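Local coordinates for protein nucleoporin NUP159 (Saccharomyces cerevisiae, PDB 1XIP) that helps build the yeast nuclear pore complex and, through its N-terminal beta-propeller domain, tethers the helicase Dbp5 there for mRNA export, at residues K85-V90 and S117-V122; A176-D181 and A229-V234. All coordinates share one frame; numbering follows the deposited sequence.

Contact 1. Residues K85-V90 and S117-V122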
loop_
_atom_site.group_PDB
_atom_site.type_symbol
_atom_site.label_atom_id
_atom_site.label_comp_id
_atom_site.label_asym_id
_atom_site.label_seq_id
_atom_site.Cartn_x
_atom_site.Cartn_y
_atom_site.Cartn_z
ATOM N N LYS A 85 -5.149 3.975 -21.901
ATOM C CA LYS A 85 -4.396 3.020 -22.673
ATOM C C LYS A 85 -4.590 1.649 -22.073
ATOM O O LYS A 85 -4.555 1.487 -20.865
ATOM C CB LYS A 85 -2.913 3.371 -22.660
ATOM C CG LYS A 85 -2.056 2.398 -23.437
ATOM C CD LYS A 85 -0.648 2.879 -23.620
ATOM C CE LYS A 85 0.184 1.812 -24.287
ATOM N NZ LYS A 85 -0.353 1.464 -25.628
ATOM N N GLU A 86 -4.794 0.666 -22.929
ATOM C CA GLU A 86 -4.797 -0.723 -22.525
ATOM C C GLU A 86 -3.358 -1.158 -22.216
ATOM O O GLU A 86 -2.504 -1.167 -23.100
ATOM C CB GLU A 86 -5.410 -1.575 -23.635
ATOM C CG GLU A 86 -5.464 -3.067 -23.348
ATOM C CD GLU A 86 -6.884 -3.575 -23.135
ATOM O OE1 GLU A 86 -7.725 -2.821 -22.548
ATOM O OE2 GLU A 86 -7.153 -4.738 -23.547
ATOM N N ILE A 87 -3.090 -1.462 -20.948
ATOM C CA ILE A 87 -1.823 -2.049 -20.522
ATOM C C ILE A 87 -2.126 -3.209 -19.569
ATOM O O ILE A 87 -2.607 -2.997 -18.453
ATOM C CB ILE A 87 -0.900 -1.012 -19.830
ATOM C CG1 ILE A 87 -1.030 0.364 -20.482
ATOM C CG2 ILE A 87 0.556 -1.492 -19.868
ATOM C CD1 ILE A 87 -0.383 1.505 -19.714
ATOM N N PRO A 88 -1.856 -4.430 -20.024
ATOM C CA PRO A 88 -2.183 -5.657 -19.275
ATOM C C PRO A 88 -1.706 -5.767 -17.801
ATOM O O PRO A 88 -2.539 -5.991 -16.887
ATOM C CB PRO A 88 -1.544 -6.761 -20.133
ATOM C CG PRO A 88 -1.555 -6.190 -21.516
ATOM C CD PRO A 88 -1.253 -4.734 -21.335
ATOM N N ASP A 89 -0.415 -5.640 -17.550
ATOM C CA ASP A 89 0.091 -6.103 -16.254
ATOM C C ASP A 89 0.478 -4.993 -15.272
ATOM O O ASP A 89 1.555 -5.038 -14.701
ATOM C CB ASP A 89 1.299 -7.031 -16.492
ATOM C CG ASP A 89 1.231 -8.327 -15.679
ATOM O OD1 ASP A 89 0.245 -9.114 -15.853
ATOM O OD2 ASP A 89 2.143 -8.651 -14.869
ATOM N N VAL A 90 -0.370 -3.998 -15.045
ATOM C CA VAL A 90 0.129 -2.887 -14.228
ATOM C C VAL A 90 0.017 -3.053 -12.728
ATOM O O VAL A 90 -1.001 -3.532 -12.213
ATOM C CB VAL A 90 -0.238 -1.435 -14.738
ATOM C CG1 VAL A 90 -1.156 -1.470 -15.920
ATOM C CG2 VAL A 90 -0.759 -0.553 -13.608
ATOM N N SER A 117 0.312 12.701 -25.838
ATOM C CA SER A 117 0.617 11.813 -26.951
ATOM C C SER A 117 1.830 10.933 -26.643
ATOM O O SER A 117 1.987 9.852 -27.227
ATOM C CB SER A 117 0.850 12.611 -28.239
ATOM O OG SER A 117 1.426 13.877 -27.970
ATOM N N GLU A 118 2.671 11.392 -25.715
ATOM C CA GLU A 118 3.959 10.751 -25.443
ATOM C C GLU A 118 3.880 9.743 -24.314
ATOM O O GLU A 118 3.831 10.100 -23.139
ATOM C CB GLU A 118 5.038 11.796 -25.160
ATOM C CG GLU A 118 5.267 12.777 -26.305
ATOM C CD GLU A 118 6.563 12.530 -27.081
ATOM O OE1 GLU A 118 7.529 11.958 -26.502
ATOM O OE2 GLU A 118 6.622 12.928 -28.274
ATOM N N PHE A 119 3.853 8.474 -24.692
ATOM C CA PHE A 119 3.884 7.382 -23.744
ATOM C C PHE A 119 5.163 6.578 -23.940
ATOM O O PHE A 119 5.220 5.658 -24.759
ATOM C CB PHE A 119 2.644 6.497 -23.893
ATOM C CG PHE A 119 2.492 5.492 -22.793
ATOM C CD1 PHE A 119 2.014 5.877 -21.547
ATOM C CD2 PHE A 119 2.856 4.159 -22.996
ATOM C CE1 PHE A 119 1.883 4.946 -20.527
ATOM C CE2 PHE A 119 2.731 3.227 -21.996
ATOM C CZ PHE A 119 2.243 3.615 -20.752
ATOM N N ARG A 120 6.186 6.935 -23.174
ATOM C CA ARG A 120 7.527 6.409 -23.372
ATOM C C ARG A 120 7.835 5.228 -22.474
ATOM O O ARG A 120 7.306 5.118 -21.377
ATOM C CB ARG A 120 8.554 7.507 -23.129
ATOM C CG ARG A 120 8.762 8.425 -24.331
ATOM C CD ARG A 120 9.804 9.524 -24.109
ATOM N NE ARG A 120 10.555 9.832 -25.332
ATOM C CZ ARG A 120 11.874 9.652 -25.485
ATOM N NH1 ARG A 120 12.615 9.152 -24.498
ATOM N NH2 ARG A 120 12.454 9.970 -26.638
ATOM N N THR A 121 8.688 4.338 -22.965
ATOM C CA THR A 121 9.295 3.309 -22.135
ATOM C C THR A 121 10.430 3.990 -21.393
ATOM O O THR A 121 11.243 4.665 -22.014
ATOM C CB THR A 121 9.842 2.147 -23.017
ATOM O OG1 THR A 121 8.747 1.451 -23.633
ATOM C CG2 THR A 121 10.506 1.067 -22.153
ATOM N N VAL A 122 10.466 3.857 -20.072
ATOM C CA VAL A 122 11.595 4.387 -19.323
ATOM C C VAL A 122 12.682 3.340 -19.269
ATOM O O VAL A 122 13.836 3.615 -19.598
ATOM C CB VAL A 122 11.222 4.834 -17.907
ATOM C CG1 VAL A 122 12.439 5.436 -17.195
ATOM C CG2 VAL A 122 10.071 5.832 -17.951
#
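With CG anti to the backbone N (chi1 -170°), Phe119 reaches out from its strand toward Lys85 and Ile87, and the aliphatic chain of Lys85 runs out extended to meet it. The first three torsions of Lys85, all extended, carry its CD and CE to the ring, and the bend at chi4 (60°) turns NZ away from it. CD lies over one face of Phe119, 3.9 Å from the ring centroid and 19° off the normal, displaced toward the rim. This is a CH-pi contact. CE follows along the same side of the ring, 3.7 Å from Phe119 CE2. Ile87 arrives from the opposite direction to the phenyl group and touches its far end, with CD1 of Ile87 3.5 Å from CZ of Phe119. These meetings join two successive blades of the beta-propeller: strand 83-86 is the last of one four-stranded blade, strand 119-124 the last of the next, and Ile87 belongs to the short link that leads into strand 90-96. The backbones stay well apart, the CA atoms of Lys85 and Phe119 being 9.4 Å from each other, and no hydrogen bond links the two segments. An alanine at Phe119 would remove the ring and would probably leave the methylenes of Lys85 without the surface they lie on and cost CD1 of Ile87 its contact with CZ, opening a gap between the two blades. Within its own blade the phenyl group meets the ring of Tyr109 and touches Leu111, while Ile87 also packs on Val102 and Thr104 of strand 99-104, in the blade of Phe119.

Contact 2. Residues A176-D181 and A229-V234; sequences AVLLKD and AVFGNV
Leu178 and Phe231 meet in a small, buried apolar contact between neighbouring blades of the beta-propeller. Each comes from the second strand of its blade, Leu178 from strand 174-179 and Phe231 from strand 226-232. The sheets face each other without joining: the closest CA atoms, those of Leu178 and Ala229, are 8.3 Å apart, no hydrogen bond crosses, and only 96 Å² is buried over both sides. About half of that area belongs to Leu178, whose side chain points toward the other strand. Phe231 starts out beside the contact, but with CG anti to its carbonyl carbon (chi1 -55°) the far part of its ring swings closer to the leucine. Phe231 and Gly232 form the phenylalanine-glycine pair of the first FG repeat, yet here they end a buried strand, unlike the flexible FG regions that bind karyopherins. Phe184, on the strand next to that of Leu178, touches Leu178, Ala229 and Phe231 and so extends the same hydrophobic interface. Pro216 and Val219 of strand 215-221 pack on Leu178 as well, whereas Phe231 also meets Leu202 and Tyr214 in the connection between the blades. The two methyls of Leu178 divide the work. CD1 comes within 4.5 Å of the backbone O of Val230, and CD2 approaches the Phe231 ring obliquely, 4.4 Å from CE1.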
loop_
_atom_site.group_PDB
_atom_site.type_symbol
_atom_site.label_atom_id
_atom_site.label_comp_id
_atom_site.label_asym_id
_atom_site.label_seq_id
_atom_site.Cartn_x
_atom_site.Cartn_y
_atom_site.Cartn_z
ATOM N N ALA A 176 13.255 0.870 5.484
ATOM C CA ALA A 176 13.185 -0.371 6.250
ATOM C C ALA A 176 13.172 -1.609 5.338
ATOM O O ALA A 176 12.624 -1.593 4.242
ATOM C CB ALA A 176 11.971 -0.363 7.147
ATOM N N VAL A 177 13.762 -2.687 5.821
ATOM C CA VAL A 177 13.920 -3.900 5.036
ATOM C C VAL A 177 13.566 -5.116 5.916
ATOM O O VAL A 177 13.981 -5.190 7.081
ATOM C CB VAL A 177 15.377 -3.976 4.499
ATOM C CG1 VAL A 177 15.777 -5.377 4.144
ATOM C CG2 VAL A 177 15.557 -3.035 3.302
ATOM N N LEU A 178 12.742 -6.021 5.373
ATOM C CA LEU A 178 12.458 -7.316 5.987
ATOM C C LEU A 178 13.184 -8.392 5.189
ATOM O O LEU A 178 12.973 -8.520 3.974
ATOM C CB LEU A 178 10.964 -7.619 5.969
ATOM C CG LEU A 178 10.322 -8.381 7.148
ATOM C CD1 LEU A 178 8.934 -8.892 6.790
ATOM C CD2 LEU A 178 11.194 -9.520 7.693
ATOM N N LEU A 179 14.014 -9.177 5.874
ATOM C CA LEU A 179 14.833 -10.188 5.208
ATOM C C LEU A 179 14.246 -11.601 5.269
ATOM O O LEU A 179 13.372 -11.872 6.083
ATOM C CB LEU A 179 16.259 -10.167 5.778
ATOM C CG LEU A 179 17.021 -8.861 5.552
ATOM C CD1 LEU A 179 18.404 -8.892 6.196
ATOM C CD2 LEU A 179 17.137 -8.605 4.068
ATOM N N LYS A 180 14.739 -12.480 4.388
ATOM C CA LYS A 180 14.360 -13.913 4.348
ATOM C C LYS A 180 14.539 -14.671 5.670
ATOM O O LYS A 180 13.725 -15.532 6.011
ATOM C CB LYS A 180 15.149 -14.650 3.267
ATOM C CG LYS A 180 14.804 -14.260 1.864
ATOM C CD LYS A 180 15.547 -15.114 0.886
ATOM C CE LYS A 180 14.646 -15.565 -0.234
ATOM N NZ LYS A 180 15.334 -16.616 -1.057
ATOM N N ASP A 181 15.612 -14.361 6.396
ATOM C CA ASP A 181 15.835 -14.934 7.720
ATOM C C ASP A 181 14.908 -14.324 8.787
ATOM O O ASP A 181 14.982 -14.677 9.978
ATOM C CB ASP A 181 17.309 -14.802 8.121
ATOM C CG ASP A 181 17.709 -13.372 8.431
ATOM O OD1 ASP A 181 18.888 -13.168 8.793
ATOM O OD2 ASP A 181 16.924 -12.388 8.344
ATOM N N ALA A 229 4.886 -5.431 11.008
ATOM C CA ALA A 229 5.375 -6.583 10.242
ATOM C C ALA A 229 4.321 -7.660 10.158
ATOM O O ALA A 229 3.545 -7.849 11.089
ATOM C CB ALA A 229 6.622 -7.138 10.881
ATOM N N VAL A 230 4.299 -8.385 9.050
ATOM C CA VAL A 230 3.383 -9.506 8.936
ATOM C C VAL A 230 4.092 -10.782 8.510
ATOM O O VAL A 230 4.979 -10.755 7.656
ATOM C CB VAL A 230 2.195 -9.211 8.009
ATOM C CG1 VAL A 230 1.161 -10.339 8.109
ATOM C CG2 VAL A 230 1.550 -7.864 8.354
ATOM N N PHE A 231 3.703 -11.888 9.143
ATOM C CA PHE A 231 4.219 -13.211 8.836
ATOM C C PHE A 231 3.037 -14.131 8.587
ATOM O O PHE A 231 2.001 -14.014 9.248
ATOM C CB PHE A 231 5.065 -13.741 9.995
ATOM C CG PHE A 231 6.177 -12.829 10.387
ATOM C CD1 PHE A 231 7.377 -12.824 9.670
ATOM C CD2 PHE A 231 6.021 -11.946 11.455
ATOM C CE1 PHE A 231 8.423 -11.956 10.009
ATOM C CE2 PHE A 231 7.053 -11.059 11.809
ATOM C CZ PHE A 231 8.269 -11.065 11.082
ATOM N N GLY A 232 3.179 -15.040 7.633
ATOM C CA GLY A 232 2.082 -15.910 7.269
ATOM C C GLY A 232 2.486 -16.886 6.200
ATOM O O GLY A 232 3.643 -16.914 5.781
ATOM N N ASN A 233 1.528 -17.694 5.762
ATOM C CA ASN A 233 1.787 -18.744 4.791
ATOM C C ASN A 233 2.231 -18.153 3.467
ATOM O O ASN A 233 1.862 -17.026 3.122
ATOM C CB ASN A 233 0.554 -19.631 4.611
ATOM C CG ASN A 233 -0.688 -18.841 4.212
ATOM O OD1 ASN A 233 -1.105 -17.917 4.904
ATOM N ND2 ASN A 233 -1.286 -19.215 3.091
ATOM N N VAL A 234 3.056 -18.904 2.743
ATOM C CA VAL A 234 3.537 -18.467 1.433
ATOM C C VAL A 234 2.572 -18.916 0.351
ATOM O O VAL A 234 2.248 -20.118 0.249
ATOM C CB VAL A 234 4.960 -18.991 1.116
ATOM C CG1 VAL A 234 5.983 -17.851 1.243
ATOM C CG2 VAL A 234 5.329 -20.183 2.007
#

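Overall arrangement
Both contacts lie between consecutive blades of the same beta-propeller, but at different interfaces and different depths. Contact 1 joins the last strands of the blades ending at 83-86 and 119-124, and its centre is about 22 Å from the centre of the chain. Contact 2 joins the second strands 174-179 and 226-232, at the third interface further along the chain, and lies deeper, about 15 Å from that centre. Their centres are about 32 Å apart and their nearest atoms about 18 Å, so they do not touch. Along the chain, contact 1 closes before contact 2 opens, with the blade formed by strands 129-134 to 158-165 lying between them in sequence. Both fall within the N-terminal region that interacts with Dbp5.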